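Local coordinates for polyketide synthase III (Ectocarpus siliculosus, PDB 4B0N), which probably acts as a type III polyketide synthase, an acyltransferase of the chalcone synthase family implicated in making phlorotannin monomers, at residues 153-163 with 214-224. Sequence-based numbering, arbitrary orientation.
Sequences DISKLVVVSST and KYALMICVELS. With ACD (arachidonic acid), chain D.
Leu157 and Ile219 meet through their terminal methyls, CD1 of Leu157 lying 3.9 Å from CD1 of Ile219, and the same leucine methyl also touches CD2 of Leu217. Leu157, Leu217, Val159 and Ile219 share one face; CG2 of Ile154 reaches CB of Leu217 from the strand's start, and Val159 meets Val221. Helices 121-146 and 170-177 cover Ile219 and Val221. On the other face Val160 packs CB and CG1 against SG of Cys220, both at 3.9 Å, while Lys156 and Ala216 touch through their CB atoms. Between the faces the backbones run parallel, the strand axes 4.7 Å apart at closest approach and 18° from alignment. Alternating bonds, including Leu217 N to Lys156 O (2.8 Å) and Ile219 N to Val158 O, fix the register as far as Val221 N to Val160 O. At the amino-terminal edge one water joins Asp153 O, Ser155 OG and Tyr215 N. Past Val221, side chains take over from backbone pairing. Glu222, bent at its second torsion, brings its carboxylate to the end of strand 154-161 and the residues that follow: OE2 accepts Ser162 N at 2.6 Å through its syn lone pair, and Thr163 OG1 from the anti side, 24° out of the carboxylate plane. OG1 of Thr163 sits between its own backbone N and carbonyl carbon (chi1 54°), from where it also accepts Leu223 N (2.9 Å). OE1 of Glu222 bonds to Ser367 OG. An alanine here is likely to leave Ser162 N and the Thr163 hydroxyl without their shared acceptor, and Ser367 OG without this partner. Beyond, CG2 of Thr163 lies 3.7 Å from C7 of the bound arachidonic acid. Two adjacent parallel strands inside a mixed five-stranded sheet, ending at the acyl-chain pocket, fit the amino-terminal half of the thiolase fold.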
# COMPACT_ATOMS: atom_id res chain seq x y z
N ASP A 153 6.08 -21.45 7.83
CA ASP A 153 7.39 -20.79 7.69
C ASP A 153 7.32 -19.36 7.15
O ASP A 153 8.32 -18.65 7.14
CB ASP A 153 8.32 -21.64 6.81
CG ASP A 153 8.33 -23.11 7.21
OD1 ASP A 153 8.32 -23.42 8.43
OD2 ASP A 153 8.37 -23.97 6.30
N ILE A 154 6.14 -18.94 6.70
CA ILE A 154 5.95 -17.58 6.21
C ILE A 154 5.79 -16.63 7.40
O ILE A 154 4.92 -16.82 8.25
CB ILE A 154 4.74 -17.48 5.25
CG1 ILE A 154 4.93 -18.41 4.03
CG2 ILE A 154 4.48 -16.04 4.82
CD1 ILE A 154 6.19 -18.16 3.22
N SER A 155 6.64 -15.61 7.44
CA SER A 155 6.64 -14.61 8.52
C SER A 155 6.07 -13.28 8.06
O SER A 155 5.51 -12.52 8.87
CB SER A 155 8.06 -14.40 9.04
OG SER A 155 8.64 -15.61 9.49
N LYS A 156 6.22 -12.99 6.77
CA LYS A 156 5.78 -11.72 6.20
C LYS A 156 4.92 -11.95 4.96
O LYS A 156 5.24 -12.79 4.11
CB LYS A 156 6.99 -10.86 5.84
CG LYS A 156 6.68 -9.38 5.74
CD LYS A 156 7.62 -8.66 4.80
CE LYS A 156 7.39 -7.16 4.85
NZ LYS A 156 7.94 -6.47 3.65
N LEU A 157 3.83 -11.21 4.87
CA LEU A 157 2.92 -11.29 3.73
C LEU A 157 2.73 -9.91 3.11
O LEU A 157 2.36 -8.95 3.80
CB LEU A 157 1.58 -11.89 4.15
CG LEU A 157 0.42 -11.98 3.15
CD1 LEU A 157 0.78 -12.82 1.93
CD2 LEU A 157 -0.80 -12.56 3.85
N VAL A 158 2.98 -9.81 1.81
CA VAL A 158 2.81 -8.56 1.09
C VAL A 158 1.89 -8.79 -0.10
O VAL A 158 2.21 -9.58 -1.00
CB VAL A 158 4.16 -7.99 0.61
CG1 VAL A 158 3.94 -6.73 -0.22
CG2 VAL A 158 5.07 -7.69 1.80
N VAL A 159 0.73 -8.12 -0.08
CA VAL A 159 -0.22 -8.17 -1.19
C VAL A 159 -0.13 -6.88 -1.98
O VAL A 159 -0.02 -5.79 -1.41
CB VAL A 159 -1.67 -8.42 -0.70
CG1 VAL A 159 -2.66 -8.36 -1.85
CG2 VAL A 159 -1.77 -9.75 0.03
N VAL A 160 -0.16 -7.00 -3.31
CA VAL A 160 -0.04 -5.87 -4.22
C VAL A 160 -1.20 -5.86 -5.21
O VAL A 160 -1.46 -6.86 -5.89
CB VAL A 160 1.31 -5.92 -4.98
CG1 VAL A 160 1.32 -4.93 -6.14
CG2 VAL A 160 2.48 -5.66 -4.04
N SER A 161 -1.90 -4.72 -5.29
CA SER A 161 -2.98 -4.54 -6.25
C SER A 161 -3.35 -3.08 -6.47
O SER A 161 -3.35 -2.29 -5.53
CB SER A 161 -4.24 -5.32 -5.83
OG SER A 161 -5.14 -5.44 -6.92
N SER A 162 -3.64 -2.74 -7.72
CA SER A 162 -4.17 -1.43 -8.09
C SER A 162 -5.62 -1.57 -8.58
O SER A 162 -6.26 -0.58 -8.95
CB SER A 162 -3.31 -0.79 -9.18
OG SER A 162 -2.00 -0.51 -8.71
N THR A 163 -6.13 -2.80 -8.58
CA THR A 163 -7.49 -3.08 -9.05
C THR A 163 -8.42 -3.55 -7.93
O THR A 163 -9.59 -3.86 -8.17
CB THR A 163 -7.49 -4.11 -10.19
OG1 THR A 163 -6.78 -5.29 -9.78
CG2 THR A 163 -6.84 -3.54 -11.45
N LYS A 214 14.45 -15.96 8.16
CA LYS A 214 13.00 -15.83 7.97
C LYS A 214 12.55 -15.80 6.50
O LYS A 214 13.38 -15.66 5.59
CB LYS A 214 12.47 -14.62 8.76
CG LYS A 214 12.84 -14.67 10.24
CD LYS A 214 11.90 -13.85 11.11
CE LYS A 214 12.14 -14.16 12.59
NZ LYS A 214 11.06 -13.63 13.47
N TYR A 215 11.25 -15.93 6.28
CA TYR A 215 10.69 -16.07 4.93
C TYR A 215 9.51 -15.13 4.68
O TYR A 215 8.62 -14.99 5.51
CB TYR A 215 10.25 -17.52 4.68
CG TYR A 215 11.39 -18.52 4.66
CD1 TYR A 215 12.20 -18.66 3.54
CD2 TYR A 215 11.65 -19.33 5.77
CE1 TYR A 215 13.23 -19.58 3.51
CE2 TYR A 215 12.69 -20.25 5.75
CZ TYR A 215 13.47 -20.37 4.62
OH TYR A 215 14.51 -21.28 4.58
N ALA A 216 9.51 -14.49 3.50
CA ALA A 216 8.48 -13.53 3.13
C ALA A 216 7.80 -13.93 1.83
O ALA A 216 8.44 -14.43 0.90
CB ALA A 216 9.08 -12.14 3.01
N LEU A 217 6.49 -13.69 1.76
CA LEU A 217 5.68 -14.02 0.59
C LEU A 217 5.10 -12.77 -0.06
O LEU A 217 4.32 -12.04 0.55
CB LEU A 217 4.56 -15.00 0.98
CG LEU A 217 3.48 -15.43 -0.02
CD1 LEU A 217 4.07 -16.19 -1.20
CD2 LEU A 217 2.42 -16.27 0.68
N MET A 218 5.50 -12.52 -1.31
CA MET A 218 5.02 -11.36 -2.06
C MET A 218 4.07 -11.82 -3.16
O MET A 218 4.43 -12.66 -3.99
CB MET A 218 6.20 -10.58 -2.64
CG MET A 218 5.85 -9.21 -3.20
SD MET A 218 5.33 -9.24 -4.93
CE MET A 218 6.91 -9.39 -5.75
N ILE A 219 2.85 -11.28 -3.15
CA ILE A 219 1.81 -11.70 -4.09
C ILE A 219 1.24 -10.51 -4.85
O ILE A 219 0.72 -9.56 -4.25
CB ILE A 219 0.66 -12.45 -3.39
CG1 ILE A 219 1.20 -13.53 -2.46
CG2 ILE A 219 -0.28 -13.06 -4.43
CD1 ILE A 219 0.15 -14.22 -1.62
N CYS A 220 1.33 -10.57 -6.17
CA CYS A 220 0.67 -9.61 -7.04
C CYS A 220 -0.61 -10.21 -7.60
O CYS A 220 -0.61 -11.29 -8.19
CB CYS A 220 1.59 -9.18 -8.18
SG CYS A 220 2.98 -8.19 -7.61
N VAL A 221 -1.71 -9.50 -7.38
CA VAL A 221 -3.01 -9.92 -7.87
C VAL A 221 -3.66 -8.75 -8.58
O VAL A 221 -3.57 -7.61 -8.12
CB VAL A 221 -3.92 -10.45 -6.73
CG1 VAL A 221 -4.16 -9.37 -5.68
CG2 VAL A 221 -5.23 -10.98 -7.29
N GLU A 222 -4.29 -9.04 -9.70
CA GLU A 222 -4.92 -8.00 -10.50
C GLU A 222 -6.13 -8.53 -11.25
O GLU A 222 -6.07 -9.60 -11.86
CB GLU A 222 -3.91 -7.41 -11.47
CG GLU A 222 -3.92 -5.89 -11.48
CD GLU A 222 -3.22 -5.28 -10.28
OE1 GLU A 222 -2.01 -5.54 -10.09
OE2 GLU A 222 -3.87 -4.53 -9.53
N LEU A 223 -7.22 -7.77 -11.19
CA LEU A 223 -8.45 -8.10 -11.91
C LEU A 223 -9.01 -6.85 -12.57
O LEU A 223 -9.90 -6.18 -12.01
CB LEU A 223 -9.50 -8.70 -10.96
CG LEU A 223 -9.46 -10.18 -10.58
CD1 LEU A 223 -8.40 -10.48 -9.54
CD2 LEU A 223 -10.83 -10.56 -10.05
N SER A 224 -8.50 -6.52 -13.75
CA SER A 224 -9.02 -5.38 -14.52
C SER A 224 -10.34 -5.69 -15.24
O SER A 224 -10.96 -4.79 -15.81
CB SER A 224 -7.96 -4.84 -15.50
OG SER A 224 -7.33 -5.88 -16.23
C1 ACD D . -0.70 1.19 -16.65
C2 ACD D . -1.12 1.35 -15.20
C3 ACD D . -2.25 0.38 -14.88
C4 ACD D . -3.23 0.99 -13.88
C5 ACD D . -4.53 0.22 -13.90
C6 ACD D . -5.54 0.59 -13.12
C7 ACD D . -6.83 -0.20 -13.15
C8 ACD D . -7.73 0.24 -14.27
C9 ACD D . -8.61 -0.62 -14.78
C10 ACD D . -9.54 -0.21 -15.90
C11 ACD D . -9.26 -1.02 -17.14
C12 ACD D . -10.27 -1.61 -17.78
C13 ACD D . -9.98 -2.42 -19.03
C14 ACD D . -10.66 -3.77 -18.96
C15 ACD D . -10.38 -4.69 -19.87
C16 ACD D . -11.05 -6.04 -19.83
C17 ACD D . -12.31 -6.00 -20.69
C18 ACD D . -12.15 -6.77 -22.00
C19 ACD D . -12.83 -6.01 -23.13
C20 ACD D . -12.92 -6.86 -24.38
O1 ACD D . 0.52 1.11 -16.92
O HOH W 1 10.37 -17.26 8.48
O HOH W 2 -0.67 -2.76 -8.67